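Local coordinates for protein nisin leader peptide-processing serine protease NisP (Lactococcus lactis subsp. lactis, PDB 4MZD) that is a subtilisin-like serine protease that cleaves the leader peptide from the precursor of the lantibiotic nisin, probably by a catalytic-triad charge relay, at residues A[239-251]-A[351-363]. Residues are numbered along the deposited sequence; the frame is centred on the assembly and turned at random.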
ATOM      1  N   GLY A 239      18.873  -4.678   2.850  1.00 14.66           N
ATOM      2  CA  GLY A 239      18.761  -3.357   3.438  1.00 14.07           C
ATOM      3  C   GLY A 239      17.485  -2.606   3.106  1.00 12.54           C
ATOM      4  O   GLY A 239      17.405  -1.404   3.353  1.00 13.60           O
ATOM      5  N   SER A 240      16.490  -3.309   2.563  1.00 11.07           N
ATOM      6  CA  SER A 240      15.208  -2.702   2.211  1.00 10.39           C
ATOM      7  C   SER A 240      14.170  -2.920   3.301  1.00 10.53           C
ATOM      8  O   SER A 240      14.234  -3.899   4.045  1.00 12.28           O
ATOM      9  CB  SER A 240      14.680  -3.287   0.900  1.00 10.62           C
ATOM     10  OG  SER A 240      15.543  -3.001  -0.178  1.00 11.31           O
ATOM     11  N   ILE A 241      13.208  -2.004   3.383  1.00  9.74           N
ATOM     12  CA  ILE A 241      12.053  -2.176   4.243  1.00  9.64           C
ATOM     13  C   ILE A 241      10.812  -2.283   3.373  1.00  8.74           C
ATOM     14  O   ILE A 241      10.714  -1.638   2.331  1.00  8.76           O
ATOM     15  CB  ILE A 241      11.915  -1.019   5.256  1.00 11.76           C
ATOM     16  CG1 ILE A 241      10.958  -1.412   6.385  1.00 14.38           C
ATOM     17  CG2 ILE A 241      11.483   0.270   4.561  1.00 12.44           C
ATOM     18  CD1 ILE A 241      11.087  -0.561   7.626  1.00 16.43           C
ATOM     19  N   VAL A 242       9.874  -3.112   3.816  1.00  8.48           N
ATOM     20  CA  VAL A 242       8.613  -3.318   3.123  1.00  8.28           C
ATOM     21  C   VAL A 242       7.495  -2.672   3.931  1.00  7.60           C
ATOM     22  O   VAL A 242       7.430  -2.833   5.152  1.00  7.73           O
ATOM     23  CB  VAL A 242       8.348  -4.821   2.930  1.00  9.58           C
ATOM     24  CG1 VAL A 242       6.971  -5.057   2.333  1.00 10.87           C
ATOM     25  CG2 VAL A 242       9.443  -5.443   2.068  1.00 11.00           C
ATOM     26  N   VAL A 243       6.639  -1.935   3.228  1.00  7.33           N
ATOM     27  CA  VAL A 243       5.503  -1.220   3.797  1.00  7.25           C
ATOM     28  C   VAL A 243       4.266  -1.764   3.095  1.00  6.80           C
ATOM     29  O   VAL A 243       4.190  -1.733   1.868  1.00  8.04           O
ATOM     30  CB  VAL A 243       5.643   0.297   3.535  1.00  7.89           C
ATOM     31  CG1 VAL A 243       4.545   1.085   4.224  1.00  8.08           C
ATOM     32  CG2 VAL A 243       7.023   0.797   3.965  1.00  8.83           C
ATOM     33  N   ALA A 244       3.311  -2.287   3.860  1.00  6.62           N
ATOM     34  CA  ALA A 244       2.206  -3.042   3.276  1.00  6.87           C
ATOM     35  C   ALA A 244       0.862  -2.639   3.862  1.00  6.75           C
ATOM     36  O   ALA A 244       0.739  -2.388   5.070  1.00  7.74           O
ATOM     37  CB  ALA A 244       2.433  -4.538   3.482  1.00  8.28           C
ATOM     38  N   ALA A 245      -0.154  -2.626   3.006  1.00  6.69           N
ATOM     39  CA  ALA A 245      -1.502  -2.248   3.422  1.00  6.93           C
ATOM     40  C   ALA A 245      -2.233  -3.328   4.205  1.00  7.27           C
ATOM     41  O   ALA A 245      -2.350  -4.462   3.737  1.00  8.08           O
ATOM     42  CB  ALA A 245      -2.325  -1.935   2.206  1.00  7.57           C
ATOM     43  N   LEU A 246      -2.784  -2.967   5.358  1.00  7.39           N
ATOM     44  CA  LEU A 246      -3.794  -3.805   5.993  1.00  8.02           C
ATOM     45  C   LEU A 246      -5.020  -3.894   5.090  1.00  7.27           C
ATOM     46  O   LEU A 246      -5.288  -2.995   4.304  1.00  7.36           O
ATOM     47  CB  LEU A 246      -4.209  -3.220   7.340  1.00  8.85           C
ATOM     48  CG  LEU A 246      -3.194  -3.301   8.476  1.00  9.95           C
ATOM     49  CD1 LEU A 246      -3.695  -2.526   9.674  1.00 11.33           C
ATOM     50  CD2 LEU A 246      -2.902  -4.745   8.854  1.00 11.51           C
ATOM     51  N   GLY A 247      -5.786  -4.971   5.230  1.00  7.89           N
ATOM     52  CA  GLY A 247      -6.981  -5.148   4.427  1.00  8.24           C
ATOM     53  C   GLY A 247      -8.057  -4.115   4.707  1.00  7.60           C
ATOM     54  O   GLY A 247      -8.022  -3.414   5.723  1.00  8.22           O
ATOM     55  N   ASN A 248      -9.023  -4.042   3.795  1.00  8.02           N
ATOM     56  CA  ASN A 248     -10.155  -3.123   3.908  1.00  8.04           C
ATOM     57  C   ASN A 248     -11.442  -3.863   4.270  1.00  8.32           C
ATOM     58  O   ASN A 248     -12.507  -3.581   3.715  1.00  9.23           O
ATOM     59  CB  ASN A 248     -10.390  -2.382   2.585  1.00  8.42           C
ATOM     60  CG  ASN A 248      -9.212  -1.536   2.153  1.00  8.31           C
ATOM     61  OD1 ASN A 248      -8.625  -0.790   2.939  1.00  8.42           O
ATOM     62  ND2 ASN A 248      -8.878  -1.627   0.872  1.00 10.09           N
ATOM     63  N   ASP A 249     -11.350  -4.801   5.210  1.00  8.89           N
ATOM     64  CA  ASP A 249     -12.478  -5.673   5.539  1.00  9.85           C
ATOM     65  C   ASP A 249     -13.013  -5.469   6.950  1.00  9.66           C
ATOM     66  O   ASP A 249     -13.787  -6.287   7.451  1.00 10.60           O
ATOM     67  CB  ASP A 249     -12.109  -7.135   5.278  1.00 10.36           C
ATOM     68  CG  ASP A 249     -11.805  -7.377   3.818  1.00 10.50           C
ATOM     69  OD1 ASP A 249     -12.716  -7.178   2.986  1.00 12.26           O
ATOM     70  OD2 ASP A 249     -10.654  -7.731   3.486  1.00 10.64           O
ATOM     71  N   SER A 250     -12.614  -4.370   7.581  1.00 10.06           N
ATOM     72  CA  SER A 250     -13.103  -4.024   8.914  1.00 10.79           C
ATOM     73  C   SER A 250     -12.813  -5.104   9.954  1.00 11.12           C
ATOM     74  O   SER A 250     -13.563  -5.259  10.915  1.00 12.63           O
ATOM     75  CB  SER A 250     -14.610  -3.728   8.882  1.00 11.23           C
ATOM     76  OG  SER A 250     -14.915  -2.760   7.890  1.00 11.35           O
ATOM     77  N   LEU A 251     -11.725  -5.838   9.762  1.00 10.48           N
ATOM     78  CA  LEU A 251     -11.347  -6.930  10.659  1.00 11.14           C
ATOM     79  C   LEU A 251     -10.275  -6.514  11.647  1.00 11.63           C
ATOM     80  O   LEU A 251      -9.255  -5.944  11.259  1.00 11.83           O
ATOM     81  CB  LEU A 251     -10.817  -8.126   9.865  1.00 11.63           C
ATOM     82  CG  LEU A 251     -11.774  -8.777   8.870  1.00 12.83           C
ATOM     83  CD1 LEU A 251     -11.049  -9.749   7.949  1.00 13.46           C
ATOM     84  CD2 LEU A 251     -12.906  -9.478   9.609  1.00 14.58           C
ATOM     85  N   GLY A 351      -9.229   3.639   0.390  1.00  7.56           N
ATOM     86  CA  GLY A 351      -8.710   2.338   0.761  1.00  7.71           C
ATOM     87  C   GLY A 351      -7.314   2.419   1.345  1.00  7.09           C
ATOM     88  O   GLY A 351      -6.572   3.386   1.113  1.00  7.41           O
ATOM     89  N   ASN A 352      -6.938   1.389   2.094  1.00  6.99           N
ATOM     90  CA  ASN A 352      -5.634   1.397   2.742  1.00  7.01           C
ATOM     91  C   ASN A 352      -4.475   1.398   1.754  1.00  6.73           C
ATOM     92  O   ASN A 352      -3.349   1.748   2.113  1.00  6.83           O
ATOM     93  CB  ASN A 352      -5.517   0.231   3.714  1.00  7.26           C
ATOM     94  CG  ASN A 352      -6.404   0.415   4.927  1.00  7.59           C
ATOM     95  OD1 ASN A 352      -6.933   1.508   5.158  1.00  8.18           O
ATOM     96  ND2 ASN A 352      -6.567  -0.642   5.713  1.00  7.59           N
ATOM     97  N   SER A 353      -4.745   1.014   0.511  1.00  6.98           N
ATOM     98  CA  SER A 353      -3.737   1.150  -0.538  1.00  7.20           C
ATOM     99  C   SER A 353      -3.250   2.579  -0.741  1.00  6.55           C
ATOM    100  O   SER A 353      -2.215   2.765  -1.370  1.00  6.69           O
ATOM    101  CB  SER A 353      -4.262   0.640  -1.868  1.00  8.19           C
ATOM    102  OG  SER A 353      -5.413   1.351  -2.249  1.00  9.05           O
ATOM    103  N   PHE A 354      -3.995   3.566  -0.246  1.00  6.65           N
ATOM    104  CA  PHE A 354      -3.638   4.966  -0.423  1.00  7.11           C
ATOM    105  C   PHE A 354      -3.080   5.604   0.841  1.00  7.21           C
ATOM    106  O   PHE A 354      -2.522   6.702   0.785  1.00  8.99           O
ATOM    107  CB  PHE A 354      -4.819   5.729  -1.016  1.00  7.86           C
ATOM    108  CG  PHE A 354      -5.327   5.084  -2.256  1.00  7.27           C
ATOM    109  CD1 PHE A 354      -4.522   5.030  -3.390  1.00  8.40           C
ATOM    110  CD2 PHE A 354      -6.551   4.444  -2.279  1.00  7.59           C
ATOM    111  CE1 PHE A 354      -4.946   4.378  -4.523  1.00  8.84           C
ATOM    112  CE2 PHE A 354      -6.987   3.795  -3.427  1.00  8.06           C
ATOM    113  CZ  PHE A 354      -6.178   3.766  -4.551  1.00  8.86           C
ATOM    114  N   ALA A 355      -3.216   4.903   1.969  1.00  6.99           N
ATOM    115  CA  ALA A 355      -2.521   5.255   3.205  1.00  7.38           C
ATOM    116  C   ALA A 355      -1.077   4.758   3.152  1.00  6.96           C
ATOM    117  O   ALA A 355      -0.141   5.465   3.521  1.00  7.67           O
ATOM    118  CB  ALA A 355      -3.247   4.648   4.400  1.00  7.93           C
ATOM    119  N   THR A 356      -0.915   3.525   2.681  1.00  6.64           N
ATOM    120  CA  THR A 356       0.376   2.856   2.587  1.00  6.74           C
ATOM    121  C   THR A 356       1.460   3.688   1.880  1.00  6.40           C
ATOM    122  O   THR A 356       2.540   3.877   2.429  1.00  6.78           O
ATOM    123  CB  THR A 356       0.169   1.457   1.967  1.00  6.96           C
ATOM    124  OG1 THR A 356      -0.770   0.742   2.777  1.00  7.15           O
ATOM    125  CG2 THR A 356       1.453   0.660   1.926  1.00  7.84           C
ATOM    126  N   PRO A 357       1.171   4.231   0.682  1.00  6.25           N
ATOM    127  CA  PRO A 357       2.192   5.022  -0.018  1.00  6.57           C
ATOM    128  C   PRO A 357       2.556   6.317   0.695  1.00  6.49           C
ATOM    129  O   PRO A 357       3.665   6.824   0.484  1.00  6.85           O
ATOM    130  CB  PRO A 357       1.542   5.320  -1.380  1.00  7.03           C
ATOM    131  CG  PRO A 357       0.069   5.104  -1.158  1.00  6.79           C
ATOM    132  CD  PRO A 357       0.023   3.955  -0.195  1.00  6.64           C
ATOM    133  N   LYS A 358       1.647   6.870   1.488  1.00  6.60           N
ATOM    134  CA  LYS A 358       1.994   8.050   2.272  1.00  7.02           C
ATOM    135  C   LYS A 358       3.109   7.690   3.251  1.00  6.83           C
ATOM    136  O   LYS A 358       4.076   8.429   3.420  1.00  7.65           O
ATOM    137  CB  LYS A 358       0.780   8.597   3.024  1.00  7.42           C
ATOM    138  CG  LYS A 358      -0.332   9.129   2.132  1.00  7.79           C
ATOM    139  CD  LYS A 358      -1.432   9.743   3.001  1.00  8.57           C
ATOM    140  CE  LYS A 358      -2.474  10.539   2.226  1.00  8.47           C
ATOM    141  NZ  LYS A 358      -3.458   9.698   1.497  1.00  8.67           N
ATOM    142  N   VAL A 359       2.978   6.532   3.894  1.00  6.62           N
ATOM    143  CA  VAL A 359       4.009   6.053   4.796  1.00  7.08           C
ATOM    144  C   VAL A 359       5.293   5.706   4.031  1.00  6.79           C
ATOM    145  O   VAL A 359       6.391   6.068   4.460  1.00  7.54           O
ATOM    146  CB  VAL A 359       3.491   4.862   5.624  1.00  7.55           C
ATOM    147  CG1 VAL A 359       4.594   4.306   6.514  1.00  8.52           C
ATOM    148  CG2 VAL A 359       2.292   5.302   6.464  1.00  8.61           C
ATOM    149  N   SER A 360       5.171   5.019   2.897  1.00  6.96           N
ATOM    150  CA  SER A 360       6.363   4.665   2.120  1.00  7.06           C
ATOM    151  C   SER A 360       7.170   5.888   1.702  1.00  7.12           C
ATOM    152  O   SER A 360       8.392   5.917   1.837  1.00  7.49           O
ATOM    153  CB  SER A 360       5.985   3.881   0.869  1.00  7.41           C
ATOM    154  OG  SER A 360       5.459   2.627   1.232  1.00  7.98           O
ATOM    155  N   GLY A 361       6.489   6.897   1.168  1.00  7.13           N
ATOM    156  CA  GLY A 361       7.185   8.096   0.744  1.00  7.35           C
ATOM    157  C   GLY A 361       7.835   8.821   1.910  1.00  7.49           C
ATOM    158  O   GLY A 361       8.949   9.329   1.791  1.00  8.25           O
ATOM    159  N   ALA A 362       7.130   8.898   3.035  1.00  7.50           N
ATOM    160  CA  ALA A 362       7.668   9.546   4.225  1.00  8.34           C
ATOM    161  C   ALA A 362       8.919   8.822   4.718  1.00  8.06           C
ATOM    162  O   ALA A 362       9.916   9.455   5.082  1.00  8.94           O
ATOM    163  CB  ALA A 362       6.614   9.593   5.308  1.00  9.67           C
ATOM    164  N   LEU A 363       8.867   7.493   4.743  1.00  8.39           N
ATOM    165  CA  LEU A 363      10.026   6.710   5.149  1.00  9.13           C
ATOM    166  C   LEU A 363      11.201   6.935   4.220  1.00  8.59           C
ATOM    167  O   LEU A 363      12.342   7.010   4.671  1.00  9.96           O
ATOM    168  CB  LEU A 363       9.683   5.228   5.187  1.00 10.08           C
ATOM    169  CG  LEU A 363       8.887   4.752   6.390  1.00 12.13           C
ATOM    170  CD1 LEU A 363       8.407   3.345   6.108  1.00 13.54           C
ATOM    171  CD2 LEU A 363       9.739   4.804   7.656  1.00 13.86           C
TER
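Asn352 O, which rests against CB of Ala245, is gripped by two donors of one residue. Thr356 OG1 reaches it at 2.8 Å and Thr356 N at 3.1 Å, from opposite faces of the carbonyl plane. With chi1 at -57°, the hydroxyl of Thr356 turns back toward this carbonyl. There it presses on Ala245, with OG1 3.1 Å from Ala245 CB, while the methyl CG2 packs on the peptide backbone from Val243 O to Ala245 N. The side chain of Asn352 ties the two segments together. Its ND2 donates to Leu246 O (3.0 Å), which lies almost in the plane of the amide, yet the nitrogen stands well above the carbonyl plane of Leu246. Ser301 OG also bonds this ND2. In return, Asn248 OD1 accepts the backbone N-H of Asn352 in a nearly straight bond (2.9 Å, 164°). The side chains of Asn248 and Asn352 run alongside in opposite senses, their amide planes turned 65° apart. Further along, strand 241-245 runs nearly antiparallel to helix 356-363. The two methyls of Val243 straddle Ser360 OG: CG1 faces Val359, and CG2 meets Leu363 CD1 at 3.6 Å. Ser360 OG touches Val243 CB and bonds Asn202 on the neighbouring strand 200-210. This is the subtilisin-like core, where the helix that follows the predicted nucleophile Ser353 packs on the central sheet. Asn248 probably corresponds to the oxyanion-hole asparagine of subtilases. Its ND2 and Ser353 OG both bond O of Arg488, the C-terminal residue, consistent with a bound autocleavage product. By accepting the N-H of Asn352, OD1 fixes the rotation of the Asn248 amide and leaves ND2 directed at that carbonyl, so the contact probably places this likely oxyanion donor beside Ser353.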